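Local atomic coordinates of salicylaldehyde dehydrogenase NahF (Pseudomonas putida, PDB entry 4JZ6), a protein that probably catalyses the NAD(+)-dependent oxidation of salicylaldehyde to salicylate, a step in naphthalene degradation, as a member of the aldehyde dehydrogenase family. Residues Lys144-Met150 with Ile491-Gln496; Arg81-Leu86 with Ala129-Thr133; Ala289-Phe294 with Phe321-Thr325. All coordinates share one frame. Numbering follows the deposited sequence.

Interaction 1. Residues Lys144-Met150 with Ile491-Gln496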
ATOM      1  N   LYS A 144      -5.121 -18.754  23.380  1.00 25.84           N
ATOM      2  CA  LYS A 144      -4.654 -20.124  23.232  1.00 26.04           C
ATOM      3  C   LYS A 144      -3.567 -20.442  24.253  1.00 27.68           C
ATOM      4  O   LYS A 144      -2.642 -19.653  24.456  1.00 28.18           O
ATOM      5  CB  LYS A 144      -4.126 -20.318  21.814  1.00 30.41           C
ATOM      6  CG  LYS A 144      -4.127 -21.744  21.304  1.00 37.44           C
ATOM      7  CD  LYS A 144      -4.441 -21.746  19.813  1.00 41.96           C
ATOM      8  CE  LYS A 144      -3.796 -22.916  19.097  1.00 44.05           C
ATOM      9  NZ  LYS A 144      -3.932 -22.769  17.622  1.00 43.02           N
ATOM     10  N   ALA A 145      -3.680 -21.598  24.898  1.00 26.78           N
ATOM     11  CA  ALA A 145      -2.718 -21.974  25.928  1.00 29.72           C
ATOM     12  C   ALA A 145      -1.431 -22.525  25.323  1.00 31.46           C
ATOM     13  O   ALA A 145      -1.448 -23.090  24.226  1.00 30.94           O
ATOM     14  CB  ALA A 145      -3.328 -22.981  26.886  1.00 28.02           C
ATOM     15  N   GLU A 146      -0.328 -22.355  26.051  1.00 30.15           N
ATOM     16  CA  GLU A 146       0.976 -22.893  25.667  1.00 25.95           C
ATOM     17  C   GLU A 146       1.363 -22.491  24.248  1.00 27.22           C
ATOM     18  O   GLU A 146       1.951 -23.281  23.509  1.00 24.99           O
ATOM     19  CB  GLU A 146       0.991 -24.415  25.807  1.00 26.61           C
ATOM     20  CG  GLU A 146       0.702 -24.893  27.211  1.00 27.52           C
ATOM     21  CD  GLU A 146       0.752 -26.398  27.337  1.00 35.71           C
ATOM     22  OE1 GLU A 146       1.213 -27.057  26.381  1.00 38.24           O
ATOM     23  OE2 GLU A 146       0.335 -26.927  28.393  1.00 36.17           O
ATOM     24  N   THR A 147       1.031 -21.258  23.876  1.00 24.61           N
ATOM     25  CA  THR A 147       1.253 -20.789  22.516  1.00 24.05           C
ATOM     26  C   THR A 147       1.941 -19.434  22.491  1.00 24.31           C
ATOM     27  O   THR A 147       1.560 -18.519  23.216  1.00 32.27           O
ATOM     28  CB  THR A 147      -0.079 -20.656  21.756  1.00 26.24           C
ATOM     29  OG1 THR A 147      -0.780 -21.907  21.783  1.00 29.92           O
ATOM     30  CG2 THR A 147       0.157 -20.247  20.317  1.00 23.36           C
ATOM     31  N   LEU A 148       2.955 -19.302  21.649  1.00 22.67           N
ATOM     32  CA  LEU A 148       3.528 -17.993  21.387  1.00 26.29           C
ATOM     33  C   LEU A 148       2.928 -17.433  20.119  1.00 21.63           C
ATOM     34  O   LEU A 148       2.952 -18.087  19.079  1.00 24.58           O
ATOM     35  CB  LEU A 148       5.038 -18.093  21.230  1.00 29.83           C
ATOM     36  CG  LEU A 148       5.854 -17.408  22.314  1.00 31.20           C
ATOM     37  CD1 LEU A 148       5.120 -17.539  23.625  1.00 28.39           C
ATOM     38  CD2 LEU A 148       7.237 -18.035  22.389  1.00 29.82           C
ATOM     39  N   SER A 149       2.372 -16.232  20.208  1.00 21.43           N
ATOM     40  CA  SER A 149       1.941 -15.522  19.013  1.00 21.02           C
ATOM     41  C   SER A 149       2.812 -14.289  18.839  1.00 22.00           C
ATOM     42  O   SER A 149       3.049 -13.549  19.794  1.00 20.46           O
ATOM     43  CB  SER A 149       0.466 -15.133  19.088  1.00 21.33           C
ATOM     44  OG  SER A 149       0.069 -14.466  17.903  1.00 21.00           O
ATOM     45  N   MET A 150       3.292 -14.070  17.621  1.00 20.01           N
ATOM     46  CA  MET A 150       4.221 -12.983  17.374  1.00 19.51           C
ATOM     47  C   MET A 150       4.179 -12.536  15.924  1.00 20.22           C
ATOM     48  O   MET A 150       3.662 -13.246  15.061  1.00 19.30           O
ATOM     49  CB  MET A 150       5.644 -13.422  17.722  1.00 23.27           C
ATOM     50  CG  MET A 150       6.215 -14.448  16.746  1.00 22.03           C
ATOM     51  SD  MET A 150       7.753 -15.207  17.308  1.00 20.02           S
ATOM     52  CE  MET A 150       7.171 -16.260  18.641  1.00 20.22           C
ATOM     53  N   ILE A 491       3.640 -20.515  17.712  1.00 21.97           N
ATOM     54  CA  ILE A 491       4.293 -21.748  18.128  1.00 24.08           C
ATOM     55  C   ILE A 491       3.365 -22.456  19.104  1.00 27.85           C
ATOM     56  O   ILE A 491       3.134 -21.981  20.215  1.00 33.79           O
ATOM     57  CB  ILE A 491       5.662 -21.482  18.781  1.00 22.18           C
ATOM     58  CG1 ILE A 491       6.527 -20.606  17.870  1.00 21.55           C
ATOM     59  CG2 ILE A 491       6.372 -22.795  19.069  1.00 22.66           C
ATOM     60  CD1 ILE A 491       7.866 -20.278  18.455  1.00 21.40           C
ATOM     61  N   GLU A 492       2.826 -23.593  18.682  1.00 30.94           N
ATOM     62  CA  GLU A 492       1.696 -24.191  19.376  1.00 24.24           C
ATOM     63  C   GLU A 492       2.062 -25.539  19.974  1.00 24.88           C
ATOM     64  O   GLU A 492       3.018 -26.177  19.531  1.00 24.84           O
ATOM     65  CB  GLU A 492       0.520 -24.322  18.406  1.00 24.44           C
ATOM     66  CG  GLU A 492       0.174 -23.009  17.709  1.00 29.29           C
ATOM     67  CD  GLU A 492      -0.848 -23.179  16.601  1.00 31.86           C
ATOM     68  OE1 GLU A 492      -1.660 -24.126  16.688  1.00 24.79           O
ATOM     69  OE2 GLU A 492      -0.834 -22.374  15.641  1.00 23.61           O
ATOM     70  N   PRO A 493       1.313 -25.968  21.008  1.00 25.54           N
ATOM     71  CA  PRO A 493       1.565 -27.274  21.617  1.00 26.25           C
ATOM     72  C   PRO A 493       1.227 -28.395  20.649  1.00 26.64           C
ATOM     73  O   PRO A 493       0.461 -28.179  19.713  1.00 26.54           O
ATOM     74  CB  PRO A 493       0.602 -27.292  22.811  1.00 26.90           C
ATOM     75  CG  PRO A 493      -0.463 -26.326  22.462  1.00 26.67           C
ATOM     76  CD  PRO A 493       0.220 -25.252  21.690  1.00 25.73           C
ATOM     77  N   PHE A 494       1.801 -29.573  20.856  1.00 27.14           N
ATOM     78  CA  PHE A 494       1.486 -30.703  20.001  1.00 31.28           C
ATOM     79  C   PHE A 494       0.022 -31.096  20.185  1.00 29.03           C
ATOM     80  O   PHE A 494      -0.719 -31.241  19.213  1.00 28.46           O
ATOM     81  CB  PHE A 494       2.415 -31.884  20.290  1.00 28.10           C
ATOM     82  CG  PHE A 494       3.877 -31.552  20.150  1.00 32.12           C
ATOM     83  CD1 PHE A 494       4.385 -31.087  18.950  1.00 26.93           C
ATOM     84  CD2 PHE A 494       4.743 -31.710  21.217  1.00 34.64           C
ATOM     85  CE1 PHE A 494       5.720 -30.783  18.821  1.00 26.50           C
ATOM     86  CE2 PHE A 494       6.082 -31.410  21.089  1.00 27.28           C
ATOM     87  CZ  PHE A 494       6.570 -30.946  19.890  1.00 26.73           C
ATOM     88  N   GLU A 495      -0.396 -31.234  21.439  1.00 29.45           N
ATOM     89  CA  GLU A 495      -1.766 -31.615  21.753  1.00 33.40           C
ATOM     90  C   GLU A 495      -2.694 -30.406  21.842  1.00 29.35           C
ATOM     91  O   GLU A 495      -2.538 -29.559  22.719  1.00 48.22           O
ATOM     92  CB  GLU A 495      -1.807 -32.406  23.062  1.00 41.67           C
ATOM     93  CG  GLU A 495      -2.503 -33.755  22.956  1.00 58.84           C
ATOM     94  CD  GLU A 495      -4.008 -33.628  22.761  1.00 75.62           C
ATOM     95  OE1 GLU A 495      -4.668 -32.970  23.595  1.00 81.09           O
ATOM     96  OE2 GLU A 495      -4.531 -34.187  21.772  1.00 79.94           O
ATOM     97  N   GLN A 496      -3.650 -30.329  20.921  1.00 29.47           N
ATOM     98  CA  GLN A 496      -4.729 -29.344  21.005  1.00 38.25           C
ATOM     99  C   GLN A 496      -6.049 -29.904  20.446  1.00 40.64           C
ATOM    100  O   GLN A 496      -6.055 -30.894  19.716  1.00 41.22           O
ATOM    101  CB  GLN A 496      -4.340 -28.020  20.333  1.00 28.41           C
ATOM    102  CG  GLN A 496      -3.777 -28.151  18.931  1.00 33.49           C
ATOM    103  CD  GLN A 496      -3.245 -26.826  18.383  1.00 32.20           C
ATOM    104  OE1 GLN A 496      -4.013 -25.925  18.036  1.00 26.77           O
ATOM    105  NE2 GLN A 496      -1.926 -26.709  18.306  1.00 26.35           N
TER
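The side chain of Ile-491 lies against Leu-148 and the tip of Met-150: its CB is 4.2 Å from Leu-148 CB, and its CD1 reaches to 4.1 Å from Met-150 CE. Alongside this apolar patch the two backbones are tied together in both directions, Leu-148 N donating to Ile-491 O at 3.0 Å and Ile-491 N to Leu-148 O at 2.9 Å, so that Leu-148 and Ile-491 form an antiparallel hydrogen-bonded pair. The CA of Thr-147 adds a CA-H...O contact to Ile-491 O at 3.2 Å. The Leu-148/Ile-491 pair ends the ladder between strands 148-154 and 485-491 of the three-stranded antiparallel sheet that, as in other aldehyde dehydrogenases, forms the oligomerisation arm; Ile-491 also pairs in parallel with a strand of the second subunit, carrying the sheet across the interface. Past Leu-148 and Ile-491 the two segments no longer pair as strands. The ring of Pro-493 packs against the backbone at Glu-146, Pro-493 CD lying 3.2 Å from Glu-146 O. The same CD is 3.5 Å from Thr-147 OG1. That hydroxyl donates to Ala-145 O. At the start of the segment, Lys-144 NZ forms a salt bridge with Glu-492 OE1 at 2.8 Å and a weak hydrogen bond to Gln-496 OE1 at 3.2 Å. Gln-496 NE2 donates to Glu-492 OE1 at 3.1 Å, while Glu-492 OE2 is taken by Thr-490 and by Gln-456 of the second subunit.

Interaction 2. Residues Arg81-Leu86 with Ala129-Thr133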
ATOM      1  N   ARG A  81      24.994  -4.949   8.403  1.00 22.49           N
ATOM      2  CA  ARG A  81      24.192  -4.021   7.610  1.00 19.58           C
ATOM      3  C   ARG A  81      24.423  -2.577   8.052  1.00 35.63           C
ATOM      4  O   ARG A  81      24.638  -1.687   7.226  1.00 19.64           O
ATOM      5  CB  ARG A  81      22.705  -4.385   7.670  1.00 20.75           C
ATOM      6  CG  ARG A  81      22.245  -5.245   6.491  1.00 28.72           C
ATOM      7  CD  ARG A  81      20.778  -5.632   6.568  1.00 32.81           C
ATOM      8  NE  ARG A  81      20.548  -6.742   7.488  1.00 51.31           N
ATOM      9  CZ  ARG A  81      19.820  -6.661   8.601  1.00 65.85           C
ATOM     10  NH1 ARG A  81      19.233  -5.519   8.940  1.00 61.44           N
ATOM     11  NH2 ARG A  81      19.670  -7.732   9.375  1.00 73.53           N
ATOM     12  N   ARG A  82      24.396  -2.353   9.360  1.00 19.49           N
ATOM     13  CA  ARG A  82      24.634  -1.026   9.905  1.00 19.55           C
ATOM     14  C   ARG A  82      26.032  -0.514   9.539  1.00 27.73           C
ATOM     15  O   ARG A  82      26.191   0.639   9.128  1.00 24.49           O
ATOM     16  CB  ARG A  82      24.436  -1.028  11.421  1.00 19.53           C
ATOM     17  CG  ARG A  82      24.801   0.279  12.110  1.00 19.73           C
ATOM     18  CD  ARG A  82      24.491   0.212  13.593  1.00 19.77           C
ATOM     19  NE  ARG A  82      23.051   0.191  13.831  1.00 30.13           N
ATOM     20  CZ  ARG A  82      22.469  -0.316  14.915  1.00 22.75           C
ATOM     21  NH1 ARG A  82      23.194  -0.865  15.880  1.00 19.63           N
ATOM     22  NH2 ARG A  82      21.151  -0.275  15.030  1.00 19.17           N
ATOM     23  N   ARG A  83      27.036  -1.375   9.685  1.00 26.56           N
ATOM     24  CA  ARG A  83      28.418  -0.992   9.405  1.00 31.96           C
ATOM     25  C   ARG A  83      28.561  -0.560   7.950  1.00 34.29           C
ATOM     26  O   ARG A  83      29.141   0.484   7.646  1.00 21.74           O
ATOM     27  CB  ARG A  83      29.362  -2.163   9.682  1.00 30.31           C
ATOM     28  CG  ARG A  83      30.774  -1.743  10.045  1.00 36.75           C
ATOM     29  CD  ARG A  83      31.807  -2.764   9.589  1.00 36.75           C
ATOM     30  NE  ARG A  83      32.076  -2.642   8.158  1.00 39.35           N
ATOM     31  CZ  ARG A  83      32.008  -3.651   7.297  1.00 34.68           C
ATOM     32  NH1 ARG A  83      31.693  -4.861   7.727  1.00 32.62           N
ATOM     33  NH2 ARG A  83      32.265  -3.455   6.008  1.00 31.74           N
ATOM     34  N   LEU A  84      28.012  -1.378   7.058  1.00 29.17           N
ATOM     35  CA  LEU A  84      28.073  -1.137   5.625  1.00 22.89           C
ATOM     36  C   LEU A  84      27.395   0.167   5.225  1.00 25.83           C
ATOM     37  O   LEU A  84      27.965   0.966   4.482  1.00 31.69           O
ATOM     38  CB  LEU A  84      27.459  -2.319   4.871  1.00 23.96           C
ATOM     39  CG  LEU A  84      28.334  -3.574   4.838  1.00 23.10           C
ATOM     40  CD1 LEU A  84      27.520  -4.806   4.491  1.00 21.51           C
ATOM     41  CD2 LEU A  84      29.451  -3.372   3.840  1.00 22.50           C
ATOM     42  N   LEU A  85      26.182   0.385   5.722  1.00 20.39           N
ATOM     43  CA  LEU A  85      25.436   1.591   5.386  1.00 21.96           C
ATOM     44  C   LEU A  85      26.118   2.842   5.927  1.00 21.77           C
ATOM     45  O   LEU A  85      26.196   3.863   5.244  1.00 23.09           O
ATOM     46  CB  LEU A  85      23.999   1.506   5.905  1.00 23.28           C
ATOM     47  CG  LEU A  85      22.933   0.952   4.963  1.00 23.12           C
ATOM     48  CD1 LEU A  85      23.550   0.447   3.667  1.00 19.56           C
ATOM     49  CD2 LEU A  85      22.142  -0.137   5.661  1.00 18.78           C
ATOM     50  N   LEU A  86      26.602   2.756   7.159  1.00 20.51           N
ATOM     51  CA  LEU A  86      27.353   3.843   7.764  1.00 20.90           C
ATOM     52  C   LEU A  86      28.522   4.232   6.857  1.00 30.05           C
ATOM     53  O   LEU A  86      28.786   5.417   6.633  1.00 21.82           O
ATOM     54  CB  LEU A  86      27.864   3.408   9.138  1.00 22.35           C
ATOM     55  CG  LEU A  86      27.349   4.124  10.393  1.00 24.37           C
ATOM     56  CD1 LEU A  86      26.089   4.928  10.115  1.00 20.39           C
ATOM     57  CD2 LEU A  86      27.126   3.123  11.514  1.00 20.84           C
ATOM     58  N   ALA A 129      21.016   3.031   8.467  1.00 21.53           N
ATOM     59  CA  ALA A 129      21.989   2.266   9.244  1.00 22.97           C
ATOM     60  C   ALA A 129      21.561   2.098  10.706  1.00 22.47           C
ATOM     61  O   ALA A 129      21.673   1.004  11.271  1.00 18.48           O
ATOM     62  CB  ALA A 129      23.345   2.921   9.169  1.00 19.06           C
ATOM     63  N   SER A 130      21.071   3.185  11.305  1.00 18.37           N
ATOM     64  CA  SER A 130      20.629   3.177  12.696  1.00 18.36           C
ATOM     65  C   SER A 130      19.465   2.228  12.896  1.00 26.82           C
ATOM     66  O   SER A 130      19.315   1.642  13.963  1.00 27.41           O
ATOM     67  CB  SER A 130      20.186   4.569  13.127  1.00 18.39           C
ATOM     68  OG  SER A 130      21.203   5.518  12.901  1.00 18.76           O
ATOM     69  N   LEU A 131      18.642   2.090  11.859  1.00 26.33           N
ATOM     70  CA  LEU A 131      17.407   1.317  11.946  1.00 25.57           C
ATOM     71  C   LEU A 131      17.634  -0.187  11.959  1.00 27.63           C
ATOM     72  O   LEU A 131      16.703  -0.949  12.218  1.00 26.80           O
ATOM     73  CB  LEU A 131      16.459   1.681  10.796  1.00 22.38           C
ATOM     74  CG  LEU A 131      15.694   3.003  10.908  1.00 23.20           C
ATOM     75  CD1 LEU A 131      14.615   3.085   9.841  1.00 21.73           C
ATOM     76  CD2 LEU A 131      15.089   3.150  12.295  1.00 21.90           C
ATOM     77  N   ALA A 132      18.871  -0.599  11.684  1.00 27.98           N
ATOM     78  CA  ALA A 132      19.229  -2.009  11.524  1.00 22.49           C
ATOM     79  C   ALA A 132      18.692  -2.910  12.632  1.00 21.93           C
ATOM     80  O   ALA A 132      18.155  -3.990  12.363  1.00 22.12           O
ATOM     81  CB  ALA A 132      20.739  -2.159  11.405  1.00 20.95           C
ATOM     82  N   THR A 133      18.833  -2.457  13.871  1.00 17.96           N
ATOM     83  CA  THR A 133      18.356  -3.220  15.015  1.00 18.05           C
ATOM     84  C   THR A 133      16.922  -2.847  15.399  1.00 19.57           C
ATOM     85  O   THR A 133      16.360  -3.404  16.345  1.00 23.74           O
ATOM     86  CB  THR A 133      19.264  -3.006  16.231  1.00 23.63           C
ATOM     87  OG1 THR A 133      19.233  -1.629  16.622  1.00 18.53           O
ATOM     88  CG2 THR A 133      20.684  -3.394  15.894  1.00 18.84           C
TER
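Ala-129 brings its methyl group up against helix 78-94, its CB 3.6 Å from Leu-85 CB and 3.5 Å from Leu-86 CD1. So small a side chain lets the backbones come close, with the CA atoms of Ala-129 and Arg-82 only 4.3 Å apart. The carbonyl of the same alanine accepts from Arg-82, NE to O 3.0 Å, and so takes a second donor beside Ala-132 N. At Ser-130 the CB points away from the helix, but the backbone O receives Arg-82 NH2 at 2.9 Å. NE and NH2 thus bond the carbonyls of two successive residues. The contact joins helix 78-94 to helix 111-130 and the residues after it, with Val-181 of helix 170-181 touching both Leu-85 and Ala-132. Ala-132 turns its methyl back toward helix 78-94, its CB 3.9 Å from Arg-82 CB, and its O lies 3.9 Å from Arg-81 NH1, whose guanidinium is held instead by Val-76 O. Thr-133 then offers its hydroxyl, and Arg-82 NH2 donates to Thr-133 OG1 at 2.8 Å, all three acceptors lying near the plane of the guanidinium at its edge.

Interaction 3. Residues Ala289-Phe294 with Phe321-Thr325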
ATOM      1  N   ALA A 289       8.326  31.820   1.964  1.00 24.82           N
ATOM      2  CA  ALA A 289       7.793  31.819   0.611  1.00 25.01           C
ATOM      3  C   ALA A 289       8.921  31.884  -0.416  1.00 25.20           C
ATOM      4  O   ALA A 289       8.987  31.056  -1.324  1.00 24.97           O
ATOM      5  CB  ALA A 289       6.815  32.971   0.421  1.00 25.69           C
ATOM      6  N   VAL A 290       9.810  32.864  -0.258  1.00 28.29           N
ATOM      7  CA  VAL A 290      10.949  33.031  -1.160  1.00 26.02           C
ATOM      8  C   VAL A 290      11.780  31.754  -1.257  1.00 26.23           C
ATOM      9  O   VAL A 290      12.152  31.322  -2.351  1.00 32.21           O
ATOM     10  CB  VAL A 290      11.844  34.200  -0.723  1.00 26.64           C
ATOM     11  CG1 VAL A 290      13.123  34.224  -1.535  1.00 26.95           C
ATOM     12  CG2 VAL A 290      11.099  35.504  -0.886  1.00 27.35           C
ATOM     13  N   PHE A 291      12.043  31.141  -0.109  1.00 24.92           N
ATOM     14  CA  PHE A 291      12.850  29.932  -0.053  1.00 25.48           C
ATOM     15  C   PHE A 291      12.168  28.738  -0.716  1.00 27.08           C
ATOM     16  O   PHE A 291      12.747  28.092  -1.595  1.00 23.84           O
ATOM     17  CB  PHE A 291      13.194  29.597   1.398  1.00 24.04           C
ATOM     18  CG  PHE A 291      13.860  28.263   1.572  1.00 23.47           C
ATOM     19  CD1 PHE A 291      15.178  28.076   1.195  1.00 33.44           C
ATOM     20  CD2 PHE A 291      13.172  27.202   2.130  1.00 22.83           C
ATOM     21  CE1 PHE A 291      15.792  26.851   1.358  1.00 26.70           C
ATOM     22  CE2 PHE A 291      13.778  25.976   2.299  1.00 24.52           C
ATOM     23  CZ  PHE A 291      15.090  25.799   1.912  1.00 22.53           C
ATOM     24  N   GLY A 292      10.945  28.447  -0.281  1.00 23.57           N
ATOM     25  CA  GLY A 292      10.217  27.283  -0.759  1.00 23.12           C
ATOM     26  C   GLY A 292       9.843  27.382  -2.224  1.00 26.62           C
ATOM     27  O   GLY A 292       9.730  26.374  -2.914  1.00 23.26           O
ATOM     28  N   SER A 293       9.658  28.607  -2.706  1.00 24.15           N
ATOM     29  CA  SER A 293       9.248  28.814  -4.087  1.00 28.41           C
ATOM     30  C   SER A 293      10.391  28.633  -5.078  1.00 32.94           C
ATOM     31  O   SER A 293      10.200  28.067  -6.157  1.00 27.63           O
ATOM     32  CB  SER A 293       8.638  30.203  -4.265  1.00 25.33           C
ATOM     33  OG  SER A 293       7.410  30.298  -3.566  1.00 25.20           O
ATOM     34  N   PHE A 294      11.580  29.101  -4.713  1.00 25.06           N
ATOM     35  CA  PHE A 294      12.634  29.240  -5.703  1.00 28.63           C
ATOM     36  C   PHE A 294      13.907  28.447  -5.458  1.00 31.28           C
ATOM     37  O   PHE A 294      14.878  28.585  -6.204  1.00 36.09           O
ATOM     38  CB  PHE A 294      12.947  30.713  -5.908  1.00 26.35           C
ATOM     39  CG  PHE A 294      11.768  31.506  -6.340  1.00 26.78           C
ATOM     40  CD1 PHE A 294      11.179  31.267  -7.572  1.00 27.10           C
ATOM     41  CD2 PHE A 294      11.230  32.473  -5.515  1.00 26.93           C
ATOM     42  CE1 PHE A 294      10.076  31.989  -7.981  1.00 27.56           C
ATOM     43  CE2 PHE A 294      10.130  33.201  -5.913  1.00 46.07           C
ATOM     44  CZ  PHE A 294       9.547  32.960  -7.151  1.00 27.70           C
ATOM     45  N   PHE A 321       7.064  40.058  -1.039  1.00 30.14           N
ATOM     46  CA  PHE A 321       7.434  38.858  -1.780  1.00 29.49           C
ATOM     47  C   PHE A 321       8.069  39.239  -3.119  1.00 30.02           C
ATOM     48  O   PHE A 321       9.109  38.699  -3.504  1.00 29.77           O
ATOM     49  CB  PHE A 321       6.185  38.004  -2.006  1.00 30.71           C
ATOM     50  CG  PHE A 321       6.463  36.624  -2.527  1.00 31.37           C
ATOM     51  CD1 PHE A 321       7.704  36.031  -2.353  1.00 27.89           C
ATOM     52  CD2 PHE A 321       5.470  35.914  -3.192  1.00 28.16           C
ATOM     53  CE1 PHE A 321       7.950  34.754  -2.839  1.00 30.58           C
ATOM     54  CE2 PHE A 321       5.707  34.644  -3.677  1.00 27.56           C
ATOM     55  CZ  PHE A 321       6.949  34.061  -3.502  1.00 27.10           C
ATOM     56  N   VAL A 322       7.448  40.184  -3.815  1.00 30.81           N
ATOM     57  CA  VAL A 322       7.929  40.602  -5.123  1.00 31.44           C
ATOM     58  C   VAL A 322       9.280  41.302  -5.019  1.00 31.87           C
ATOM     59  O   VAL A 322      10.169  41.086  -5.846  1.00 32.01           O
ATOM     60  CB  VAL A 322       6.894  41.491  -5.849  1.00 37.78           C
ATOM     61  CG1 VAL A 322       7.557  42.328  -6.946  1.00 33.18           C
ATOM     62  CG2 VAL A 322       5.783  40.628  -6.422  1.00 31.97           C
ATOM     63  N   GLU A 323       9.434  42.120  -3.983  1.00 34.65           N
ATOM     64  CA  GLU A 323      10.678  42.838  -3.756  1.00 36.00           C
ATOM     65  C   GLU A 323      11.838  41.852  -3.628  1.00 35.97           C
ATOM     66  O   GLU A 323      12.815  41.937  -4.374  1.00 45.40           O
ATOM     67  CB  GLU A 323      10.562  43.715  -2.507  1.00 45.86           C
ATOM     68  CG  GLU A 323      11.456  44.943  -2.510  1.00 56.42           C
ATOM     69  CD  GLU A 323      12.891  44.623  -2.135  1.00 71.93           C
ATOM     70  OE1 GLU A 323      13.098  43.795  -1.218  1.00 73.69           O
ATOM     71  OE2 GLU A 323      13.809  45.202  -2.761  1.00 77.89           O
ATOM     72  N   LYS A 324      11.713  40.909  -2.699  1.00 33.50           N
ATOM     73  CA  LYS A 324      12.743  39.893  -2.481  1.00 35.52           C
ATOM     74  C   LYS A 324      13.014  39.051  -3.730  1.00 33.46           C
ATOM     75  O   LYS A 324      14.167  38.777  -4.077  1.00 32.04           O
ATOM     76  CB  LYS A 324      12.338  38.967  -1.333  1.00 29.66           C
ATOM     77  CG  LYS A 324      12.229  39.643   0.012  1.00 29.87           C
ATOM     78  CD  LYS A 324      13.524  40.333   0.390  1.00 30.45           C
ATOM     79  CE  LYS A 324      13.429  40.927   1.787  1.00 32.10           C
ATOM     80  NZ  LYS A 324      14.429  42.009   2.015  1.00 34.90           N
ATOM     81  N   THR A 325      11.940  38.637  -4.392  1.00 31.37           N
ATOM     82  CA  THR A 325      12.026  37.736  -5.537  1.00 30.75           C
ATOM     83  C   THR A 325      12.799  38.342  -6.716  1.00 31.00           C
ATOM     84  O   THR A 325      13.653  37.678  -7.310  1.00 30.71           O
ATOM     85  CB  THR A 325      10.617  37.278  -5.971  1.00 29.69           C
ATOM     86  OG1 THR A 325      10.008  36.577  -4.886  1.00 28.90           O
ATOM     87  CG2 THR A 325      10.681  36.360  -7.176  1.00 29.59           C
TER
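Phe-321 is the bump of this helix pair, a knob seated in a hollow formed by Ala-289, Val-290, Ser-293 and Phe-294. Its t rotamer carries the ring across to helix 282-294. Ala-289 supplies the floor under one face, with its CB 4.2 Å from the ring centroid and 22° off the normal, a CH-pi contact. Ser-293 OG stands at the ring's edge, 3.8 Å from Phe-321 CZ; its hydroxyl donates to Ala-289 O at 2.8 Å and so is turned back onto its own helix. Val-290 CG2 approaches Phe-321 CD1 at 3.7 Å, and Phe-294 CE2 lies 4.1 Å from Phe-321 CE1. Val-290 is a smaller bump in return: its CG2 also touches Lys-324 CB at 3.7 Å, while the lysine's charged end leads away. Thr-325 puts its CG2 3.4 Å from Phe-294 CE2, and its OG1 donates to Phe-321 O at 2.7 Å, leaving CG2 beside the Phe-294 ring. The segment axes cross at -58° and come no nearer than 10.4 Å, a gap that the large aromatic side chains fill. Helix 282-294 makes the beta-alpha-beta crossover between parallel neighbours 273-276 and 306-310 in the seven-stranded sheet of the catalytic domain: Ala-289 and Phe-321 rest on Leu-307 of strand 306-310, and Phe-321 and Thr-325 reach Ile-382 of strand 381-384, while Phe-500 of the second subunit packs on Val-290.

In the fold
The three contacts grade from surface to core. Interaction 1 lies far out, about 45 Å from the chain's centre, and joins strand and loop through backbone pairing and charge; interaction 3 is buried and held by packing of mainly apolar side chains, without hydrogen bonds between its segments. Interaction 2, also between helices but only partly buried, stands between them in chemistry, combining alanine-leucine packing with one arginine bonded to two carbonyls and a hydroxyl. None shares an element with another, and interactions 1 and 3, with centres about 63 Å apart on opposite sides of the chain's centre, both meet the second subunit, whereas interaction 2 touches no other chain of the assembly. Interaction 2 closes along the sequence before either of the others opens.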